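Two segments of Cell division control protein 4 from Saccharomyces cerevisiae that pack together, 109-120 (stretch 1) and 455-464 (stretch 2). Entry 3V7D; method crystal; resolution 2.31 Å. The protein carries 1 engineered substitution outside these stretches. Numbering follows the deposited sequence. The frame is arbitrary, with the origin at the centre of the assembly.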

# COMPACT_ATOMS: atom_id res chain seq x y z
N LYS B 109 -10.77 15.18 14.74
CA LYS B 109 -11.68 15.13 15.88
C LYS B 109 -11.99 13.70 16.29
O LYS B 109 -12.69 13.47 17.28
CB LYS B 109 -12.97 15.87 15.57
CG LYS B 109 -12.79 17.37 15.43
CD LYS B 109 -14.12 18.09 15.27
CE LYS B 109 -14.94 17.49 14.15
NZ LYS B 109 -16.06 18.39 13.73
N PHE B 110 -11.49 12.73 15.52
CA PHE B 110 -11.59 11.34 15.93
C PHE B 110 -10.48 11.06 16.92
O PHE B 110 -9.37 11.58 16.79
CB PHE B 110 -11.47 10.40 14.72
CG PHE B 110 -11.56 8.93 15.07
CD1 PHE B 110 -10.43 8.23 15.47
CD2 PHE B 110 -12.76 8.26 15.00
CE1 PHE B 110 -10.50 6.89 15.79
CE2 PHE B 110 -12.84 6.91 15.32
CZ PHE B 110 -11.71 6.23 15.71
N VAL B 111 -10.78 10.26 17.94
CA VAL B 111 -9.76 9.82 18.88
C VAL B 111 -9.88 8.31 19.04
O VAL B 111 -10.96 7.79 19.32
CB VAL B 111 -9.89 10.51 20.26
CG1 VAL B 111 -8.83 10.00 21.22
CG2 VAL B 111 -9.80 12.03 20.10
N PRO B 112 -8.77 7.59 18.82
CA PRO B 112 -8.79 6.13 18.92
C PRO B 112 -8.93 5.67 20.36
O PRO B 112 -8.52 6.38 21.28
CB PRO B 112 -7.41 5.73 18.39
CG PRO B 112 -6.54 6.91 18.71
CD PRO B 112 -7.43 8.10 18.48
N GLN B 113 -9.52 4.50 20.56
CA GLN B 113 -9.51 3.87 21.87
C GLN B 113 -8.09 3.45 22.18
O GLN B 113 -7.37 2.97 21.30
CB GLN B 113 -10.43 2.65 21.90
CG GLN B 113 -11.91 2.96 22.01
CD GLN B 113 -12.75 1.72 21.78
OE1 GLN B 113 -13.29 1.14 22.72
NE2 GLN B 113 -12.84 1.30 20.53
N ARG B 114 -7.68 3.61 23.43
CA ARG B 114 -6.32 3.33 23.84
C ARG B 114 -6.25 2.24 24.90
O ARG B 114 -6.99 2.28 25.89
CB ARG B 114 -5.66 4.61 24.36
CG ARG B 114 -4.26 4.44 24.92
CD ARG B 114 -3.65 5.80 25.24
NE ARG B 114 -2.40 5.69 25.97
CZ ARG B 114 -1.73 6.72 26.48
NH1 ARG B 114 -2.20 7.95 26.34
NH2 ARG B 114 -0.60 6.51 27.14
N THR B 115 -5.38 1.26 24.69
CA THR B 115 -5.11 0.23 25.68
C THR B 115 -3.63 0.30 26.07
O THR B 115 -2.75 0.27 25.20
CB THR B 115 -5.39 -1.18 25.12
OG1 THR B 115 -6.68 -1.20 24.50
CG2 THR B 115 -5.34 -2.22 26.23
N THR B 116 -3.36 0.41 27.37
CA THR B 116 -1.99 0.51 27.86
C THR B 116 -1.64 -0.74 28.66
O THR B 116 -2.29 -1.05 29.66
CB THR B 116 -1.80 1.76 28.73
OG1 THR B 116 -2.07 2.94 27.95
CG2 THR B 116 -0.37 1.83 29.26
N LEU B 117 -0.61 -1.46 28.22
CA LEU B 117 -0.24 -2.73 28.84
C LEU B 117 1.20 -2.72 29.34
O LEU B 117 2.06 -2.04 28.77
CB LEU B 117 -0.44 -3.87 27.84
CG LEU B 117 -1.85 -4.07 27.29
CD1 LEU B 117 -1.85 -5.09 26.17
CD2 LEU B 117 -2.81 -4.50 28.40
N ARG B 118 1.45 -3.48 30.40
CA ARG B 118 2.79 -3.62 30.96
C ARG B 118 3.78 -4.04 29.89
O ARG B 118 3.49 -4.91 29.07
CB ARG B 118 2.78 -4.67 32.09
CG ARG B 118 4.18 -5.01 32.61
CD ARG B 118 4.13 -6.09 33.70
NE ARG B 118 3.27 -5.70 34.81
CZ ARG B 118 3.67 -5.01 35.87
NH1 ARG B 118 4.93 -4.62 35.97
NH2 ARG B 118 2.80 -4.71 36.83
N GLY B 119 4.95 -3.41 29.90
CA GLY B 119 6.01 -3.75 28.96
C GLY B 119 7.03 -4.69 29.56
O GLY B 119 6.67 -5.65 30.24
N HIS B 120 8.31 -4.42 29.32
CA HIS B 120 9.40 -5.26 29.83
C HIS B 120 9.93 -4.76 31.18
O HIS B 120 9.53 -3.70 31.66
CB HIS B 120 10.55 -5.32 28.82
CG HIS B 120 10.23 -6.12 27.60
ND1 HIS B 120 10.86 -7.31 27.30
CD2 HIS B 120 9.33 -5.91 26.60
CE1 HIS B 120 10.37 -7.79 26.17
NE2 HIS B 120 9.44 -6.96 25.73
N GLN B 455 9.70 3.34 32.93
CA GLN B 455 9.14 2.02 32.66
C GLN B 455 8.70 1.88 31.20
O GLN B 455 8.35 2.87 30.56
CB GLN B 455 7.95 1.74 33.58
CG GLN B 455 8.31 1.59 35.05
CD GLN B 455 7.10 1.24 35.90
OE1 GLN B 455 7.00 0.13 36.44
NE2 GLN B 455 6.16 2.17 36.02
N SER B 456 8.72 0.66 30.69
CA SER B 456 8.26 0.42 29.33
C SER B 456 6.81 -0.04 29.32
O SER B 456 6.37 -0.77 30.21
CB SER B 456 9.14 -0.60 28.61
OG SER B 456 9.09 -1.87 29.23
N PHE B 457 6.06 0.41 28.32
CA PHE B 457 4.68 0.01 28.16
C PHE B 457 4.42 -0.29 26.69
O PHE B 457 5.13 0.20 25.82
CB PHE B 457 3.74 1.12 28.64
CG PHE B 457 3.83 1.41 30.11
CD1 PHE B 457 3.09 0.68 31.03
CD2 PHE B 457 4.67 2.41 30.58
CE1 PHE B 457 3.18 0.94 32.39
CE2 PHE B 457 4.76 2.68 31.94
CZ PHE B 457 4.01 1.95 32.85
N LEU B 458 3.41 -1.12 26.43
CA LEU B 458 2.92 -1.29 25.08
C LEU B 458 1.62 -0.53 24.93
O LEU B 458 0.68 -0.73 25.71
CB LEU B 458 2.71 -2.77 24.73
CG LEU B 458 2.16 -3.02 23.32
CD1 LEU B 458 3.18 -2.61 22.26
CD2 LEU B 458 1.75 -4.46 23.12
N GLU B 459 1.57 0.35 23.94
CA GLU B 459 0.36 1.11 23.66
C GLU B 459 -0.34 0.53 22.44
O GLU B 459 0.30 0.24 21.42
CB GLU B 459 0.70 2.58 23.44
CG GLU B 459 1.42 3.24 24.61
CD GLU B 459 0.48 3.62 25.74
OE1 GLU B 459 0.95 4.24 26.72
OE2 GLU B 459 -0.73 3.32 25.65
N ILE B 460 -1.65 0.35 22.54
CA ILE B 460 -2.44 -0.12 21.41
C ILE B 460 -3.58 0.86 21.11
O ILE B 460 -4.44 1.10 21.96
CB ILE B 460 -3.02 -1.52 21.65
CG1 ILE B 460 -1.90 -2.51 21.98
CG2 ILE B 460 -3.80 -1.99 20.43
CD1 ILE B 460 -2.40 -3.90 22.35
N LEU B 461 -3.58 1.40 19.90
CA LEU B 461 -4.59 2.36 19.48
C LEU B 461 -5.52 1.77 18.42
O LEU B 461 -5.07 1.18 17.44
CB LEU B 461 -3.92 3.64 18.96
CG LEU B 461 -3.01 4.29 20.00
CD1 LEU B 461 -2.18 5.40 19.39
CD2 LEU B 461 -3.83 4.80 21.17
N ASP B 462 -6.81 1.94 18.64
CA ASP B 462 -7.84 1.30 17.82
C ASP B 462 -8.60 2.37 17.02
O ASP B 462 -9.29 3.20 17.61
CB ASP B 462 -8.80 0.54 18.74
CG ASP B 462 -9.80 -0.32 17.99
OD1 ASP B 462 -9.93 -0.19 16.75
OD2 ASP B 462 -10.48 -1.13 18.66
N PHE B 463 -8.49 2.33 15.70
CA PHE B 463 -9.13 3.33 14.83
C PHE B 463 -10.42 2.83 14.17
O PHE B 463 -10.93 3.44 13.22
CB PHE B 463 -8.16 3.86 13.77
CG PHE B 463 -7.11 4.80 14.30
CD1 PHE B 463 -5.94 4.31 14.87
CD2 PHE B 463 -7.29 6.17 14.23
CE1 PHE B 463 -4.97 5.17 15.36
CE2 PHE B 463 -6.32 7.04 14.72
CZ PHE B 463 -5.16 6.54 15.28
N SER B 464 -10.97 1.73 14.67
CA SER B 464 -12.29 1.30 14.22
C SER B 464 -13.39 1.92 15.09
O SER B 464 -13.09 2.62 16.05
CB SER B 464 -12.41 -0.22 14.25
OG SER B 464 -12.50 -0.71 15.58
OXT SER B 464 -14.60 1.74 14.88
O HOH W 1 -11.79 2.87 18.82
O HOH W 2 -7.20 0.14 22.34
O HOH W 3 9.96 -1.21 32.71

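The strongest polar feature of this contact is a salt bridge between Arg-114 and Glu-459, lying on one face of a two-stranded antiparallel pairing. The guanidinium meets the carboxylate along its edge and bonds it twice: NH2 of Arg-114 donates to OE1 of Glu-459 at 2.8 Å, and NE of Arg-114 donates to OE2 of Glu-459 at 2.9 Å. An all-trans Arg-114 side chain makes this possible, reaching diagonally past its own partner, Leu-461, to the acid two residues away. Glu-459 sits directly across from Thr-116, whose OG1 gives a further hydrogen bond to OE2 of Glu-459 at 2.7 Å. One buried carboxylate thus collects a charged partner and a neutral one from the same face of the neighboring strand.

Beneath these side chains runs a regular backbone ladder. Thr-115 and Ile-460 exchange two hydrogen bonds, N of Thr-115 to O of Ile-460 and N of Ile-460 to O of Thr-115, both 2.9 Å. Leu-117 and Leu-458 repeat the pattern at the same lengths. Toward Asp-462 the ladder loosens slightly: N of Asp-462 donates to O of Gln-113 at 2.9 Å, but N of Gln-113 reaches O of Asp-462 at 3.2 Å with a more bent angle. Between these rungs, non-hydrogen-bonded pairs such as Arg-114 with Leu-461 bring their CA atoms to 4.8 Å.

Past the strand, Gly-119 comes close to the other backbone, its N making a weak hydrogen bond to O of Ser-456 at 3.0 Å. A CB here would clash with that same oxygen and with N of Phe-457, so the tight approach depends on the bare backbone. Next along, N of His-120 donates to OG of Ser-456 at 2.7 Å, a side chain taking over as acceptor where the ladder ends.

Water 1 accepts from NE2 of Gln-113 and donates to O of Asp-462 and to the C-terminal carboxylate oxygen O of Ser-464; water 2 links OG1 of Thr-115 to O of Ile-460.

On the face opposite the salt bridge, CD1 of Leu-117 lies 4.0 Å from CD1 of Ile-460, again a diagonal meeting. Before the strand, Pro-112 sets its ring over one face of Phe-463, with CB of Pro-112 3.8 Å from the centroid of the Phe-463 ring and almost on its normal, so proline C-H groups point at the aromatic cloud. Phe-110 extends this cluster: its ring is nearly parallel to that of Phe-463 but slid aside, so contact comes through CE1 of Phe-110 and CD2 of Phe-463 at 3.6 Å.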